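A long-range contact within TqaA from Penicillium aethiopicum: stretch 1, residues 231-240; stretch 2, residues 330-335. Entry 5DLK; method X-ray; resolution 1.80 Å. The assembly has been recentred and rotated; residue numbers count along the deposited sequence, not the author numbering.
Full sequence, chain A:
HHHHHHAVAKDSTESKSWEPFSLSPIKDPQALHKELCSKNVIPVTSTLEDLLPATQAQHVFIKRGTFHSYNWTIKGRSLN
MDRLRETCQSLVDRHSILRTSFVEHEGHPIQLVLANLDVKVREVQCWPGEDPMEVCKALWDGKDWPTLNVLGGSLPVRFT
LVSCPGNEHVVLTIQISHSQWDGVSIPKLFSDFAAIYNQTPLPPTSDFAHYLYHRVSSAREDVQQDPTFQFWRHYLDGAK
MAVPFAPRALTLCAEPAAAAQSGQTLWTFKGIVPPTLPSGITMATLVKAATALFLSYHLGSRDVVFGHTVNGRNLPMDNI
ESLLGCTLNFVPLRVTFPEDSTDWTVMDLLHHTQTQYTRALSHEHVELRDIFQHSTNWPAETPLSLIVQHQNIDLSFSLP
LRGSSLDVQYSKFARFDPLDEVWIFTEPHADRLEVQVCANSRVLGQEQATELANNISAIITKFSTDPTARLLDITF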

# COMPACT_ATOMS: atom_id res chain seq x y z
N PHE A 231 16.31 -4.06 -18.90
CA PHE A 231 15.58 -2.79 -18.98
C PHE A 231 16.05 -1.83 -17.91
O PHE A 231 16.35 -0.68 -18.21
N TRP A 232 16.09 -2.27 -16.65
CA TRP A 232 16.43 -1.32 -15.58
C TRP A 232 17.87 -0.82 -15.74
O TRP A 232 18.14 0.33 -15.45
N ARG A 233 18.79 -1.69 -16.18
CA ARG A 233 20.16 -1.23 -16.43
C ARG A 233 20.19 -0.12 -17.47
O ARG A 233 20.91 0.87 -17.31
N HIS A 234 19.41 -0.28 -18.53
CA HIS A 234 19.36 0.70 -19.61
C HIS A 234 18.71 2.01 -19.11
O HIS A 234 19.20 3.11 -19.35
N TYR A 235 17.61 1.84 -18.39
CA TYR A 235 16.82 2.97 -17.90
C TYR A 235 17.62 3.84 -16.94
O TYR A 235 17.49 5.08 -16.95
N LEU A 236 18.45 3.19 -16.11
CA LEU A 236 19.19 3.88 -15.07
C LEU A 236 20.63 4.19 -15.47
O LEU A 236 21.39 4.74 -14.69
N ASP A 237 20.98 3.86 -16.71
CA ASP A 237 22.35 4.05 -17.15
C ASP A 237 22.76 5.53 -17.09
O ASP A 237 22.12 6.39 -17.70
N GLY A 238 23.84 5.79 -16.34
CA GLY A 238 24.33 7.14 -16.15
C GLY A 238 23.61 7.95 -15.08
O GLY A 238 23.97 9.10 -14.82
N ALA A 239 22.59 7.37 -14.44
CA ALA A 239 21.86 8.13 -13.42
C ALA A 239 22.65 8.25 -12.13
O ALA A 239 23.40 7.35 -11.77
N LYS A 240 22.50 9.38 -11.44
CA LYS A 240 22.97 9.51 -10.06
C LYS A 240 21.77 9.95 -9.25
O LYS A 240 21.16 10.97 -9.56
N PHE A 330 7.67 0.13 -4.80
CA PHE A 330 8.28 1.46 -4.76
C PHE A 330 9.55 1.39 -5.61
O PHE A 330 10.49 0.68 -5.25
N VAL A 331 9.53 2.06 -6.76
CA VAL A 331 10.60 1.89 -7.75
C VAL A 331 11.13 3.25 -8.20
O VAL A 331 10.47 4.29 -8.00
N PRO A 332 12.33 3.28 -8.80
CA PRO A 332 12.89 4.55 -9.28
C PRO A 332 12.15 5.12 -10.48
O PRO A 332 11.78 4.42 -11.42
N LEU A 333 11.95 6.43 -10.42
CA LEU A 333 11.45 7.20 -11.54
C LEU A 333 12.55 8.17 -11.90
O LEU A 333 13.00 8.94 -11.05
N ARG A 334 12.99 8.13 -13.15
CA ARG A 334 14.04 9.02 -13.63
C ARG A 334 13.47 10.06 -14.57
O ARG A 334 12.74 9.71 -15.51
N VAL A 335 13.80 11.32 -14.34
CA VAL A 335 13.36 12.40 -15.21
C VAL A 335 14.59 13.18 -15.66
O VAL A 335 15.35 13.70 -14.84

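A single fully extended arginine collects backbone carbonyls from the other stretch, reaching from a strand to the carbonyls of Y235 and D237. R334 points toward the other stretch with chi1 to chi3 all t, and its NH1 donates to two backbone oxygens, Y235 O at 2.9 Å and D237 O at 2.8 Å. Both acceptors lie near the guanidinium plane, where its N-H bonds are directed; NH2 adds a weak bond to D237 O at 3.3 Å. The type II turn from L236 to A239 lies against the same group, with A239 N over one guanidinium face and A239 CB 3.7 Å from R334 CZ.

Side chain and backbone trade roles in a second bond between the same two residues. Y235, chi1 t, leaves its backbone sideways but sends its ring to the strand, where R334 N donates to Y235 OH at 3.0 Å in nearly straight geometry. The ring's CE2 rests 3.7 Å from R334 CB, and its OH lies 3.5 Å from L333 CD1.

Apolar packing completes the contact around P332, which points toward the other stretch. W232 (chi1 m) places CZ3 4.0 Å from P332 CD, while L236 (m, t) sets CD2 4.1 Å from P332 CB. W232 CH2 also meets V331 CB at 4.2 Å. The example illustrates how one long side chain can satisfy two main-chain acceptors beside a greasy patch.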

# COMPACT_ATOMS: atom_id res chain seq x y z
CB PHE A 231 14.07 -2.98 -18.84
CG PHE A 231 13.35 -1.68 -18.57
CD1 PHE A 231 12.99 -1.33 -17.25
CD2 PHE A 231 13.09 -0.78 -19.60
CE1 PHE A 231 12.36 -0.12 -16.98
CE2 PHE A 231 12.45 0.45 -19.34
CZ PHE A 231 12.08 0.77 -18.01
CB TRP A 232 16.21 -1.94 -14.20
CG TRP A 232 14.74 -1.98 -13.82
CD1 TRP A 232 13.92 -3.09 -13.73
CD2 TRP A 232 13.91 -0.84 -13.49
NE1 TRP A 232 12.64 -2.70 -13.36
CE2 TRP A 232 12.61 -1.34 -13.21
CE3 TRP A 232 14.15 0.53 -13.40
CZ2 TRP A 232 11.56 -0.50 -12.86
CZ3 TRP A 232 13.10 1.37 -13.05
CH2 TRP A 232 11.82 0.84 -12.78
CB ARG A 233 21.05 -2.40 -16.88
CG ARG A 233 22.44 -1.96 -17.30
CD ARG A 233 23.45 -3.09 -17.21
NE ARG A 233 24.09 -3.08 -15.90
CZ ARG A 233 23.99 -4.07 -15.02
NH1 ARG A 233 23.28 -5.14 -15.34
NH2 ARG A 233 24.59 -3.98 -13.84
CB HIS A 234 18.58 0.12 -20.79
CG HIS A 234 18.57 0.98 -22.01
ND1 HIS A 234 19.64 1.06 -22.87
CD2 HIS A 234 17.61 1.79 -22.53
CE1 HIS A 234 19.35 1.87 -23.87
NE2 HIS A 234 18.13 2.33 -23.68
CB TYR A 235 15.56 2.41 -17.20
CG TYR A 235 14.59 3.42 -16.66
CD1 TYR A 235 13.54 3.90 -17.44
CD2 TYR A 235 14.68 3.86 -15.33
CE1 TYR A 235 12.61 4.79 -16.92
CE2 TYR A 235 13.77 4.77 -14.81
CZ TYR A 235 12.74 5.23 -15.61
OH TYR A 235 11.83 6.14 -15.11
CB LEU A 236 19.19 3.04 -13.77
CG LEU A 236 17.83 2.92 -13.08
CD1 LEU A 236 17.91 1.91 -11.92
CD2 LEU A 236 17.30 4.29 -12.58
CB ASP A 237 22.50 3.53 -18.58
CG ASP A 237 23.88 3.76 -19.12
OD1 ASP A 237 24.85 3.32 -18.47
OD2 ASP A 237 24.00 4.38 -20.20
CB ALA A 239 20.49 7.47 -13.14
CB LYS A 240 24.10 10.55 -9.90
CG LYS A 240 25.42 10.24 -10.59
CD LYS A 240 26.38 11.46 -10.58
CE LYS A 240 26.98 11.76 -9.20
NZ LYS A 240 27.86 10.66 -8.72
CB PHE A 330 8.58 1.85 -3.34
CG PHE A 330 7.44 1.55 -2.41
CD1 PHE A 330 6.27 2.30 -2.46
CD2 PHE A 330 7.51 0.47 -1.53
CE1 PHE A 330 5.20 2.03 -1.61
CE2 PHE A 330 6.43 0.18 -0.67
CZ PHE A 330 5.28 0.97 -0.74
CB VAL A 331 10.12 1.08 -8.98
CG1 VAL A 331 9.62 -0.34 -8.57
CG2 VAL A 331 9.06 1.86 -9.78
CB PRO A 332 14.33 4.17 -9.70
CG PRO A 332 14.55 2.77 -9.18
CD PRO A 332 13.21 2.15 -9.15
CB LEU A 333 10.16 7.94 -11.16
CG LEU A 333 9.58 8.79 -12.30
CD1 LEU A 333 9.22 7.90 -13.50
CD2 LEU A 333 8.36 9.56 -11.78
CB ARG A 334 15.13 8.21 -14.35
CG ARG A 334 16.28 9.08 -14.85
CD ARG A 334 17.30 8.22 -15.59
NE ARG A 334 18.50 8.98 -15.92
CZ ARG A 334 19.55 8.46 -16.53
NH1 ARG A 334 19.54 7.18 -16.87
NH2 ARG A 334 20.61 9.21 -16.80
CB VAL A 335 12.34 13.33 -14.50
CG1 VAL A 335 11.93 14.49 -15.41
CG2 VAL A 335 11.14 12.52 -14.05